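Local coordinates for protein molybdopterin synthase catalytic subunit (Helicobacter pylori, PDB 3RPF) that probably converts precursor Z into molybdopterin, building its dithiolene group with two sulfur atoms supplied by the small sulfur-carrier subunit MoaD, at residues L12-L17 against S91-S96; F51-A56 against H80-V85. All blocks are in the same frame, centred on the assembly; numbering follows the deposited sequence.

Contact 1 of 2, residues L12-L17 against S91-S96; sequences LDTREL and SFLCVS
L12 lays its CD1 methyl over the backbone of S91 and F92, just ahead of helix 14-27, which packs on one face of the mixed sheet in the alpha/beta core of MoaE. That methyl lies 3.4 Å from F92 N and 3.9 Å from L93 CB, so a single branch of the leucine spans the backbone from S91 to L93. Its placement follows from two torsions: CG lies anti to the carbonyl carbon (chi1 -61°), and CD1 then continues the chain in extended form (chi2 180°). At S91 and F92 the strand forms a classic beta bulge opposite G38.

Further along the strand, L93 reaches back toward the helix. Its CG stands anti to the backbone N, and CD1 reaches T14 CB at 4.2 Å and, more loosely, L17 CB at 4.5 Å. No hydrogen bond crosses here; the leucines suit this buried face, and T14 meets L93 through carbon rather than its hydroxyl. L18 and Y21 of helix 14-27 extend the same cover over L93. The polar ends turn elsewhere: T14 OG1 bonds to Q22 of the second subunit, and S91 OG to G74 O of the Molybdopterin converting factor chain.

D13 caps the helix that carries T14 and L17, its OD1 accepting from E16 N at 3.2 Å, met from above the carboxylate plane.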
# COMPACT_ATOMS: atom_id res chain seq x y z
N LEU A 12 -13.23 13.26 -0.06
CA LEU A 12 -13.66 11.89 0.21
C LEU A 12 -13.90 11.70 1.71
O LEU A 12 -13.19 12.28 2.53
CB LEU A 12 -12.60 10.90 -0.27
CG LEU A 12 -12.29 10.91 -1.76
CD1 LEU A 12 -11.22 9.87 -2.08
CD2 LEU A 12 -13.53 10.67 -2.60
N ASP A 13 -14.91 10.91 2.07
CA ASP A 13 -15.08 10.53 3.47
C ASP A 13 -14.28 9.26 3.69
O ASP A 13 -14.81 8.15 3.62
CB ASP A 13 -16.54 10.31 3.83
CG ASP A 13 -16.73 10.03 5.31
OD1 ASP A 13 -15.73 9.72 6.00
OD2 ASP A 13 -17.88 10.12 5.80
N THR A 14 -12.98 9.43 3.95
CA THR A 14 -12.08 8.28 4.01
C THR A 14 -12.45 7.35 5.15
O THR A 14 -12.33 6.14 5.02
CB THR A 14 -10.62 8.72 4.16
OG1 THR A 14 -10.47 9.42 5.40
CG2 THR A 14 -10.23 9.64 3.01
N ARG A 15 -12.90 7.90 6.27
CA ARG A 15 -13.32 7.06 7.38
C ARG A 15 -14.38 6.07 6.91
O ARG A 15 -14.28 4.87 7.14
CB ARG A 15 -13.88 7.92 8.52
CG ARG A 15 -14.12 7.15 9.81
CD ARG A 15 -15.23 7.79 10.60
NE ARG A 15 -16.47 7.74 9.83
CZ ARG A 15 -17.37 6.76 9.94
NH1 ARG A 15 -17.16 5.76 10.79
NH2 ARG A 15 -18.47 6.78 9.20
N GLU A 16 -15.41 6.59 6.24
CA GLU A 16 -16.54 5.78 5.81
C GLU A 16 -16.14 4.77 4.73
O GLU A 16 -16.58 3.61 4.77
CB GLU A 16 -17.67 6.68 5.32
CG GLU A 16 -18.92 5.94 4.91
CD GLU A 16 -19.90 6.84 4.19
OE1 GLU A 16 -19.48 7.55 3.25
OE2 GLU A 16 -21.09 6.83 4.55
N LEU A 17 -15.32 5.20 3.78
CA LEU A 17 -14.84 4.32 2.72
C LEU A 17 -13.96 3.19 3.27
O LEU A 17 -14.10 2.05 2.87
CB LEU A 17 -14.08 5.12 1.67
CG LEU A 17 -14.88 6.15 0.85
CD1 LEU A 17 -13.94 7.11 0.13
CD2 LEU A 17 -15.80 5.45 -0.15
N SER A 91 -8.42 13.25 -1.63
CA SER A 91 -8.97 13.43 -2.97
C SER A 91 -9.00 12.13 -3.75
O SER A 91 -9.63 12.04 -4.81
CB SER A 91 -8.13 14.45 -3.73
OG SER A 91 -6.80 13.99 -3.86
N PHE A 92 -8.32 11.11 -3.23
CA PHE A 92 -8.20 9.86 -3.96
C PHE A 92 -7.95 8.76 -2.94
O PHE A 92 -7.25 8.97 -1.96
CB PHE A 92 -7.04 9.97 -4.96
CG PHE A 92 -6.57 8.65 -5.54
CD1 PHE A 92 -7.45 7.82 -6.23
CD2 PHE A 92 -5.24 8.26 -5.43
CE1 PHE A 92 -7.03 6.62 -6.77
CE2 PHE A 92 -4.80 7.05 -5.98
CZ PHE A 92 -5.70 6.22 -6.66
N LEU A 93 -8.54 7.60 -3.18
CA LEU A 93 -8.37 6.46 -2.28
C LEU A 93 -8.52 5.22 -3.11
O LEU A 93 -9.40 5.14 -3.98
CB LEU A 93 -9.43 6.48 -1.17
CG LEU A 93 -9.33 5.35 -0.14
CD1 LEU A 93 -9.69 5.85 1.26
CD2 LEU A 93 -10.24 4.22 -0.54
N CYS A 94 -7.64 4.24 -2.89
CA CYS A 94 -7.86 2.96 -3.52
C CYS A 94 -7.46 1.82 -2.63
O CYS A 94 -6.67 1.98 -1.68
CB CYS A 94 -7.15 2.89 -4.87
SG CYS A 94 -5.37 2.95 -4.78
N VAL A 95 -8.06 0.67 -2.91
CA VAL A 95 -7.81 -0.52 -2.11
C VAL A 95 -7.58 -1.69 -3.04
O VAL A 95 -8.23 -1.81 -4.08
CB VAL A 95 -9.01 -0.83 -1.20
CG1 VAL A 95 -10.27 -1.02 -2.04
CG2 VAL A 95 -8.74 -2.06 -0.34
N SER A 96 -6.62 -2.53 -2.66
CA SER A 96 -6.36 -3.77 -3.36
C SER A 96 -6.34 -4.78 -2.25
O SER A 96 -5.52 -4.65 -1.32
CB SER A 96 -4.98 -3.70 -4.03
OG SER A 96 -4.62 -4.95 -4.58

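Contact 2 of 2, residues F51-A56 against H80-V85. With EDO (1,2-ethanediol), chain G.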
# COMPACT_ATOMS: atom_id res chain seq x y z
N PHE A 51 -10.57 19.25 -9.15
CA PHE A 51 -10.41 18.23 -10.18
C PHE A 51 -11.54 18.26 -11.22
O PHE A 51 -12.71 18.45 -10.87
CB PHE A 51 -10.32 16.85 -9.55
CG PHE A 51 -9.15 16.67 -8.60
CD1 PHE A 51 -7.91 16.25 -9.06
CD2 PHE A 51 -9.31 16.91 -7.25
CE1 PHE A 51 -6.83 16.09 -8.19
CE2 PHE A 51 -8.23 16.74 -6.35
CZ PHE A 51 -6.99 16.33 -6.83
N ASP A 52 -11.19 18.09 -12.50
CA ASP A 52 -12.17 17.71 -13.53
C ASP A 52 -11.95 16.25 -13.90
O ASP A 52 -10.81 15.77 -13.94
CB ASP A 52 -12.00 18.56 -14.79
CG ASP A 52 -12.40 20.01 -14.59
OD1 ASP A 52 -13.18 20.32 -13.66
OD2 ASP A 52 -11.91 20.85 -15.39
N ILE A 53 -13.04 15.54 -14.19
CA ILE A 53 -12.97 14.12 -14.55
C ILE A 53 -13.72 13.80 -15.84
O ILE A 53 -14.88 14.21 -16.00
CB ILE A 53 -13.52 13.23 -13.42
CG1 ILE A 53 -12.71 13.41 -12.13
CG2 ILE A 53 -13.51 11.76 -13.85
CD1 ILE A 53 -13.17 12.52 -11.00
N TYR A 54 -13.08 13.08 -16.76
CA TYR A 54 -13.79 12.55 -17.95
C TYR A 54 -14.45 11.24 -17.51
O TYR A 54 -13.83 10.18 -17.53
CB TYR A 54 -12.80 12.29 -19.08
CG TYR A 54 -13.38 11.89 -20.44
CD1 TYR A 54 -12.57 11.87 -21.58
CD2 TYR A 54 -14.71 11.52 -20.59
CE1 TYR A 54 -13.06 11.50 -22.81
CE2 TYR A 54 -15.22 11.14 -21.83
CZ TYR A 54 -14.38 11.14 -22.93
OH TYR A 54 -14.87 10.77 -24.17
N GLU A 55 -15.71 11.31 -17.07
CA GLU A 55 -16.25 10.18 -16.31
C GLU A 55 -16.42 8.90 -17.11
O GLU A 55 -16.08 7.81 -16.63
CB GLU A 55 -17.56 10.56 -15.60
CG GLU A 55 -17.39 11.76 -14.67
CD GLU A 55 -18.59 11.99 -13.77
OE1 GLU A 55 -18.66 13.04 -13.10
OE2 GLU A 55 -19.46 11.09 -13.74
N ALA A 56 -16.94 9.02 -18.33
CA ALA A 56 -17.16 7.84 -19.17
C ALA A 56 -15.85 7.08 -19.42
O ALA A 56 -15.82 5.86 -19.35
CB ALA A 56 -17.82 8.24 -20.51
N HIS A 80 -12.58 8.86 -6.08
CA HIS A 80 -11.84 10.07 -6.37
C HIS A 80 -12.78 11.25 -6.26
O HIS A 80 -13.96 11.14 -6.58
CB HIS A 80 -11.23 10.00 -7.78
CG HIS A 80 -10.08 10.93 -7.99
ND1 HIS A 80 -10.23 12.30 -8.01
CD2 HIS A 80 -8.75 10.70 -8.16
CE1 HIS A 80 -9.06 12.88 -8.19
NE2 HIS A 80 -8.14 11.93 -8.28
N SER A 81 -12.25 12.38 -5.80
CA SER A 81 -13.03 13.61 -5.69
C SER A 81 -13.24 14.29 -7.03
O SER A 81 -12.40 14.21 -7.92
CB SER A 81 -12.33 14.59 -4.75
OG SER A 81 -12.31 14.12 -3.41
N LEU A 82 -14.38 14.98 -7.16
CA LEU A 82 -14.64 15.87 -8.30
C LEU A 82 -14.84 17.27 -7.73
O LEU A 82 -15.53 17.45 -6.72
CB LEU A 82 -15.90 15.42 -9.05
CG LEU A 82 -16.31 16.26 -10.27
CD1 LEU A 82 -15.30 16.10 -11.40
CD2 LEU A 82 -17.71 15.87 -10.76
N GLY A 83 -14.23 18.27 -8.36
CA GLY A 83 -14.36 19.63 -7.86
C GLY A 83 -13.35 19.94 -6.77
O GLY A 83 -12.25 19.38 -6.76
N ASP A 84 -13.73 20.81 -5.84
CA ASP A 84 -12.79 21.35 -4.86
C ASP A 84 -12.53 20.41 -3.69
O ASP A 84 -13.44 19.77 -3.18
CB ASP A 84 -13.29 22.69 -4.31
CG ASP A 84 -13.42 23.74 -5.38
OD1 ASP A 84 -12.98 23.49 -6.52
OD2 ASP A 84 -13.96 24.83 -5.08
N VAL A 85 -11.26 20.31 -3.33
CA VAL A 85 -10.82 19.60 -2.15
C VAL A 85 -9.81 20.48 -1.40
O VAL A 85 -8.80 20.85 -1.93
CB VAL A 85 -10.18 18.26 -2.53
CG1 VAL A 85 -9.90 17.45 -1.33
CG2 VAL A 85 -11.05 17.53 -3.51
C1 EDO G . -18.39 13.33 -17.78
O1 EDO G . -17.08 13.79 -18.10
C2 EDO G . -18.96 12.64 -19.02
O2 EDO G . -18.06 11.62 -19.44
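F51 lies with one face of its ring over the edge of H80, an edge-to-face aromatic pair with planes at 86° and centroids 4.9 Å apart. The histidine presents CE1, which sits toward the rim of the phenylalanine face, 3.7 Å from F51 CD1. H80 ND1 donates in the ring plane to S81 O (2.9 Å, 161°), on a lone pair of that carbonyl, and NE2 is bonded to G74 N of the Molybdopterin converting factor chain. These two bonds engage both ring nitrogens and fix the rotation of the imidazole. At its edge the F51 ring meets V85 CG2, 4.1 Å from CE2.

The backbones meet in one antiparallel hydrogen-bonded pair, F51 with G83. G83 N donates a hydrogen bond to F51 O, on a lone pair in the carbonyl plane, whereas F51 N approaches G83 O from above its plane. Glycine suits this corner: at its backbone angles, with a positive phi, a side chain would press on the preceding carbonyl oxygen.

Next along the strand from S81, L82 takes CG anti to the backbone N, and its CD1 comes 3.5 Å from F51 O and 3.8 Å from I53 CG1. I53 CD1 also rests on S81 O, while L82 CD2 lies beside E55 OE1. Beyond I53, a 1,2-ethanediol, probably from the crystallisation liquor, accepts from E55 N and A56 N at the first turn of helix 55-71.

The strand axes 51-53 and 80-82 cross at 101°, and G83 turns the chain from the mixed sheet into the antiparallel one: a sheet-to-sheet corner of the MoaE fold, beside the docked carrier's G74.

In the fold
Contact 1 is buried core packing, whereas contact 2 is only partly buried and reaches the surface at E55. Both draw on the mixed sheet, in which strands 90-98 and 74-82 are neighbours; contact 1 sets a helix against it, and contact 2 joins it to the antiparallel sheet. The chemistry follows: branched aliphatic groups with no hydrogen bond across contact 1, but paired backbone bonds and an aromatic pair in contact 2. They touch directly, S91 CB lying 3.5 Å from F51 CE2 and S91 O probably accepting from S81 N. S91 and V85 both lie near V40, which probably helps bind the substrate.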